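Long-range contacts in enterotoxin type A (Staphylococcus aureus, PDB 1DYQ), which activates the host immune system as a superantigen by binding MHC class II and T-cell receptor molecules, and causes staphylococcal food poisoning: residues L184-T189 with D228-T233; V86-A91 with A106-G111. The protein carries 3 engineered substitutions. All blocks are in the same frame, centred on the assembly; numbering follows the deposited sequence.

Interaction 1: L184-T189 with D228-T233; sequences LIVFHT and DIYLYT. With ZN (zinc ion), chain B.
D228, L184 and Y230 bury the largest areas where strands 184-188 and 228-232 run antiparallel, their axes 4.8 Å apart at closest approach and their directions 169° apart. Two hydrogen-bonded pairs fix the register. L184 and Y230 exchange N-H...O bonds in both directions, and V186 and D228 do the same, with V186 N to D228 O at 2.8 Å. I185 and I229 form the non-hydrogen-bonded pair between them, and their CG1 atoms meet at 3.9 Å on the other face.

On the face of L184, V186, D228 and Y230, the L184 side chain lies alongside the tyrosine, with CD2 3.6 Å from Y230 CD1. V186 CG2 reaches the ring at its edge, 4.1 Å from Y230 CE1.

The D228 carboxylate swings beside its own backbone N (chi1 -57°), which carries OD2 to the zinc ion at 2.2 Å. H188 ND1 binds the same ion at 2.3 Å, its ring plane 71° from the carboxylate plane; H226 supplies the third protein ligand. The zinc thus links the two strands where H188 is also backbone-bonded to H226, and serves the toxin's zinc-dependent MHC class II site.

Within the beta-grasp domain, strand 119-132 flanks 228-232 and strand 195-198 flanks 184-188. Helix 153-168 packs against the I185 face, whereas the Y230 ring meets W131, almost parallel to it, on the zinc-bearing face.

Interaction 2: V86-A91 with A106-G111; sequences VDLYGA and ACMYGG
Y89 N donates to G111 O at 2.8 Å, the one direct hydrogen bond between strand 86-91 and segment 106-111. It is fairly straight, 160° at the hydrogen, and arrives in the carbonyl plane. The same oxygen takes a CA-H...O contact from L88 CA at 3.4 Å, and water 1 donates to both G111 O and D87 O. G111 O thus receives two hydrogen bonds and a weaker CA-H contact.

Water also bridges the far end: water 2 accepts from Y109 N and lies 2.8 Å from A91 O, to which it can donate. Q96 provides a further donor to A91 O.

The apolar part rests on M108. Its CG stands anti to the backbone N, and the chain bends at chi3 (110°), laying SD over the backbone of G90, 3.5 Å from G90 CA, and turning CE toward L88 CD2 at 4.1 Å. The bare CA of G90 lets the sulfur come this near. The backbone angles of G111 by themselves call for glycine, and G111 CA lies 3.4 Å from Y89 O.

The strand directions differ by 105° where 86-91 passes strand 106-109, so pairing is confined to the G111 end, past the break in strand 105-114 at G110. D87 continues it by backbone bonding to T113. Such a steep, broken crossing is consistent with the coiled, closed barrel of the OB-fold domain.

How the interactions relate
The two contacts belong to different domains: interaction 2 to the OB-fold domain and interaction 1 to the beta-grasp domain. They lie on opposite sides of the chain's centre, with their own centres 24 Å apart and nearest atoms about 11 Å apart, so they do not touch. Along the chain, interaction 2 closes before interaction 1 opens. Helix 153-168 is a common neighbour: I185 and F187 pack on it from one domain and Y89 from the other. Only interaction 1 contains zinc ligands; interaction 2 lies away from the metal site but includes C107, whose disulfide to C97 ties its second segment to the intervening loop.

Interaction 1: L184-T189 with D228-T233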
loop_
_atom_site.group_PDB
_atom_site.type_symbol
_atom_site.label_atom_id
_atom_site.label_comp_id
_atom_site.label_asym_id
_atom_site.label_seq_id
_atom_site.Cartn_x
_atom_site.Cartn_y
_atom_site.Cartn_z
ATOM N N LEU A 184 2.720 -1.505 -14.654
ATOM C CA LEU A 184 1.423 -0.946 -14.295
ATOM C C LEU A 184 0.616 -1.978 -13.489
ATOM O O LEU A 184 0.663 -3.168 -13.747
ATOM C CB LEU A 184 0.631 -0.665 -15.598
ATOM C CG LEU A 184 -0.845 -0.295 -15.391
ATOM C CD1 LEU A 184 -0.963 1.084 -14.774
ATOM C CD2 LEU A 184 -1.555 -0.290 -16.756
ATOM N N ILE A 185 -0.012 -1.503 -12.396
ATOM C CA ILE A 185 -0.901 -2.383 -11.627
ATOM C C ILE A 185 -2.295 -1.755 -11.574
ATOM O O ILE A 185 -2.455 -0.549 -11.465
ATOM C CB ILE A 185 -0.391 -2.653 -10.206
ATOM C CG1 ILE A 185 -1.332 -3.624 -9.462
ATOM C CG2 ILE A 185 -0.254 -1.351 -9.421
ATOM C CD1 ILE A 185 -0.646 -4.295 -8.265
ATOM N N VAL A 186 -3.290 -2.595 -11.847
ATOM C CA VAL A 186 -4.681 -2.168 -11.891
ATOM C C VAL A 186 -5.515 -3.039 -10.945
ATOM O O VAL A 186 -5.474 -4.256 -10.942
ATOM C CB VAL A 186 -5.246 -2.315 -13.323
ATOM C CG1 VAL A 186 -6.689 -1.858 -13.403
ATOM C CG2 VAL A 186 -4.390 -1.551 -14.327
ATOM N N PHE A 187 -6.299 -2.326 -10.117
ATOM C CA PHE A 187 -7.202 -2.964 -9.161
ATOM C C PHE A 187 -8.614 -2.892 -9.762
ATOM O O PHE A 187 -9.292 -1.903 -9.779
ATOM C CB PHE A 187 -7.118 -2.209 -7.809
ATOM C CG PHE A 187 -5.697 -2.226 -7.261
ATOM C CD1 PHE A 187 -5.217 -3.257 -6.542
ATOM C CD2 PHE A 187 -4.866 -1.128 -7.568
ATOM C CE1 PHE A 187 -3.891 -3.304 -6.095
ATOM C CE2 PHE A 187 -3.525 -1.171 -7.142
ATOM C CZ PHE A 187 -3.065 -2.228 -6.420
ATOM N N HIS A 188 -8.913 -4.022 -10.469
ATOM C CA HIS A 188 -10.058 -4.031 -11.371
ATOM C C HIS A 188 -11.333 -4.500 -10.689
ATOM O O HIS A 188 -11.581 -5.675 -10.528
ATOM C CB HIS A 188 -9.766 -4.928 -12.586
ATOM C CG HIS A 188 -10.691 -4.608 -13.745
ATOM N ND1 HIS A 188 -10.378 -5.126 -14.980
ATOM C CD2 HIS A 188 -11.764 -3.866 -13.932
ATOM C CE1 HIS A 188 -11.262 -4.774 -15.886
ATOM N NE2 HIS A 188 -12.139 -3.982 -15.262
ATOM N N THR A 189 -12.146 -3.527 -10.281
ATOM C CA THR A 189 -13.383 -3.788 -9.570
ATOM C C THR A 189 -14.559 -4.011 -10.511
ATOM O O THR A 189 -14.509 -3.572 -11.658
ATOM C CB THR A 189 -13.705 -2.556 -8.663
ATOM O OG1 THR A 189 -13.386 -1.369 -9.433
ATOM C CG2 THR A 189 -12.813 -2.578 -7.438
ATOM N N ASP A 228 -4.738 -6.713 -12.265
ATOM C CA ASP A 228 -3.987 -6.870 -13.508
ATOM C C ASP A 228 -2.617 -6.195 -13.368
ATOM O O ASP A 228 -2.553 -5.066 -12.901
ATOM C CB ASP A 228 -4.684 -6.210 -14.703
ATOM C CG ASP A 228 -6.079 -6.739 -14.897
ATOM O OD1 ASP A 228 -6.295 -7.957 -14.966
ATOM O OD2 ASP A 228 -6.949 -5.834 -14.820
ATOM N N ILE A 229 -1.602 -6.932 -13.765
ATOM C CA ILE A 229 -0.230 -6.420 -13.696
ATOM C C ILE A 229 0.413 -6.535 -15.080
ATOM O O ILE A 229 0.368 -7.647 -15.653
ATOM C CB ILE A 229 0.567 -7.196 -12.643
ATOM C CG1 ILE A 229 -0.028 -6.884 -11.228
ATOM C CG2 ILE A 229 2.026 -6.738 -12.648
ATOM C CD1 ILE A 229 0.585 -7.723 -10.141
ATOM N N TYR A 230 0.909 -5.458 -15.584
ATOM C CA TYR A 230 1.611 -5.413 -16.882
ATOM C C TYR A 230 3.070 -4.997 -16.640
ATOM O O TYR A 230 3.293 -3.883 -16.150
ATOM C CB TYR A 230 0.940 -4.381 -17.790
ATOM C CG TYR A 230 -0.557 -4.540 -17.915
ATOM C CD1 TYR A 230 -1.428 -3.899 -17.039
ATOM C CD2 TYR A 230 -1.113 -5.362 -18.903
ATOM C CE1 TYR A 230 -2.789 -4.071 -17.124
ATOM C CE2 TYR A 230 -2.483 -5.514 -19.007
ATOM C CZ TYR A 230 -3.309 -4.873 -18.126
ATOM O OH TYR A 230 -4.683 -5.026 -18.197
ATOM N N LEU A 231 3.994 -5.875 -16.960
ATOM C CA LEU A 231 5.416 -5.612 -16.768
ATOM C C LEU A 231 6.129 -5.679 -18.151
ATOM O O LEU A 231 5.739 -6.486 -18.975
ATOM C CB LEU A 231 6.049 -6.636 -15.865
ATOM C CG LEU A 231 5.383 -6.898 -14.494
ATOM C CD1 LEU A 231 6.088 -8.022 -13.791
ATOM C CD2 LEU A 231 5.443 -5.593 -13.685
ATOM N N TYR A 232 7.081 -4.787 -18.305
ATOM C CA TYR A 232 7.845 -4.744 -19.582
ATOM C C TYR A 232 9.332 -4.680 -19.260
ATOM O O TYR A 232 9.743 -3.986 -18.336
ATOM C CB TYR A 232 7.434 -3.515 -20.377
ATOM C CG TYR A 232 5.941 -3.406 -20.617
ATOM C CD1 TYR A 232 5.127 -2.775 -19.671
ATOM C CD2 TYR A 232 5.337 -3.993 -21.714
ATOM C CE1 TYR A 232 3.762 -2.719 -19.835
ATOM C CE2 TYR A 232 3.967 -3.914 -21.899
ATOM C CZ TYR A 232 3.187 -3.278 -20.955
ATOM O OH TYR A 232 1.821 -3.208 -21.119
ATOM N N THR A 233 10.153 -5.362 -20.083
ATOM C CA THR A 233 11.591 -5.340 -19.867
ATOM C C THR A 233 12.317 -4.306 -20.708
ATOM O O THR A 233 13.560 -4.336 -20.800
ATOM C CB THR A 233 12.230 -6.720 -20.051
ATOM O OG1 THR A 233 11.931 -7.210 -21.370
ATOM C CG2 THR A 233 11.737 -7.696 -19.006
HETATM ZN ZN ZN B . -8.850 -6.761 -15.326
#

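Interaction 2: V86-A91 with A106-G111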
loop_
_atom_site.group_PDB
_atom_site.type_symbol
_atom_site.label_atom_id
_atom_site.label_comp_id
_atom_site.label_asym_id
_atom_site.label_seq_id
_atom_site.Cartn_x
_atom_site.Cartn_y
_atom_site.Cartn_z
ATOM N N VAL A 86 -12.245 -0.210 14.069
ATOM C CA VAL A 86 -11.577 -0.300 12.755
ATOM C C VAL A 86 -10.598 -1.447 12.761
ATOM O O VAL A 86 -10.114 -1.928 13.788
ATOM C CB VAL A 86 -10.817 1.005 12.427
ATOM C CG1 VAL A 86 -11.782 2.153 12.262
ATOM C CG2 VAL A 86 -9.760 1.288 13.497
ATOM N N ASP A 87 -10.189 -1.871 11.557
ATOM C CA ASP A 87 -9.078 -2.747 11.326
ATOM C C ASP A 87 -7.991 -1.939 10.566
ATOM O O ASP A 87 -8.350 -1.016 9.839
ATOM C CB ASP A 87 -9.450 -3.968 10.494
ATOM C CG ASP A 87 -10.592 -4.768 11.100
ATOM O OD1 ASP A 87 -10.674 -4.853 12.355
ATOM O OD2 ASP A 87 -11.401 -5.306 10.314
ATOM N N LEU A 88 -6.764 -2.295 10.826
ATOM C CA LEU A 88 -5.623 -1.608 10.225
ATOM C C LEU A 88 -4.811 -2.583 9.357
ATOM O O LEU A 88 -4.593 -3.717 9.703
ATOM C CB LEU A 88 -4.675 -1.080 11.324
ATOM C CG LEU A 88 -5.385 -0.177 12.375
ATOM C CD1 LEU A 88 -4.305 0.179 13.438
ATOM C CD2 LEU A 88 -5.925 1.056 11.744
ATOM N N TYR A 89 -4.352 -2.042 8.219
ATOM C CA TYR A 89 -3.416 -2.799 7.379
ATOM C C TYR A 89 -2.621 -1.788 6.537
ATOM O O TYR A 89 -3.135 -1.193 5.609
ATOM C CB TYR A 89 -4.126 -3.786 6.431
ATOM C CG TYR A 89 -3.172 -4.769 5.760
ATOM C CD1 TYR A 89 -2.171 -4.337 4.890
ATOM C CD2 TYR A 89 -3.308 -6.126 5.975
ATOM C CE1 TYR A 89 -1.284 -5.233 4.306
ATOM C CE2 TYR A 89 -2.437 -7.036 5.392
ATOM C CZ TYR A 89 -1.461 -6.588 4.542
ATOM O OH TYR A 89 -0.574 -7.486 3.976
ATOM N N GLY A 90 -1.412 -1.464 7.024
ATOM C CA GLY A 90 -0.631 -0.445 6.303
ATOM C C GLY A 90 0.820 -0.462 6.768
ATOM O O GLY A 90 1.127 -1.018 7.823
ATOM N N ALA A 91 1.681 0.169 5.991
ATOM C CA ALA A 91 3.110 0.180 6.330
ATOM C C ALA A 91 3.377 1.477 7.124
ATOM O O ALA A 91 3.081 2.556 6.643
ATOM C CB ALA A 91 3.913 0.274 5.009
ATOM N N ALA A 106 5.209 6.506 15.236
ATOM C CA ALA A 106 5.422 6.081 13.829
ATOM C C ALA A 106 4.221 6.461 12.998
ATOM O O ALA A 106 3.110 6.506 13.563
ATOM C CB ALA A 106 5.583 4.559 13.752
ATOM N N CYS A 107 4.326 6.784 11.714
ATOM C CA CYS A 107 3.189 7.220 10.944
ATOM C C CYS A 107 2.862 6.251 9.794
ATOM O O CYS A 107 3.740 5.619 9.216
ATOM C CB CYS A 107 3.434 8.624 10.351
ATOM S SG CYS A 107 3.545 9.892 11.690
ATOM N N MET A 108 1.579 6.130 9.547
ATOM C CA MET A 108 1.074 5.342 8.392
ATOM C C MET A 108 0.121 6.220 7.622
ATOM O O MET A 108 -0.591 7.070 8.229
ATOM C CB MET A 108 0.382 4.124 8.953
ATOM C CG MET A 108 -0.647 3.402 8.163
ATOM S SD MET A 108 -0.967 1.795 8.983
ATOM C CE MET A 108 -2.595 2.078 9.606
ATOM N N TYR A 109 0.035 6.088 6.309
ATOM C CA TYR A 109 -0.877 6.813 5.479
ATOM C C TYR A 109 -2.125 5.972 5.175
ATOM O O TYR A 109 -1.966 4.889 4.591
ATOM C CB TYR A 109 -0.223 7.192 4.158
ATOM C CG TYR A 109 0.903 8.192 4.209
ATOM C CD1 TYR A 109 0.624 9.536 4.449
ATOM C CD2 TYR A 109 2.193 7.814 3.877
ATOM C CE1 TYR A 109 1.658 10.474 4.413
ATOM C CE2 TYR A 109 3.213 8.743 3.823
ATOM C CZ TYR A 109 2.930 10.056 4.118
ATOM O OH TYR A 109 3.952 10.995 4.001
ATOM N N GLY A 110 -3.266 6.375 5.687
ATOM C CA GLY A 110 -4.470 5.523 5.471
ATOM C C GLY A 110 -4.331 4.168 6.101
ATOM O O GLY A 110 -3.776 3.988 7.201
ATOM N N GLY A 111 -4.819 3.118 5.407
ATOM C CA GLY A 111 -4.731 1.761 5.910
ATOM C C GLY A 111 -5.899 1.338 6.787
ATOM O O GLY A 111 -5.767 0.267 7.423
HETATM O O HOH W 1 -7.629 -1.915 6.837
HETATM O O HOH W 2 1.247 3.873 4.918
#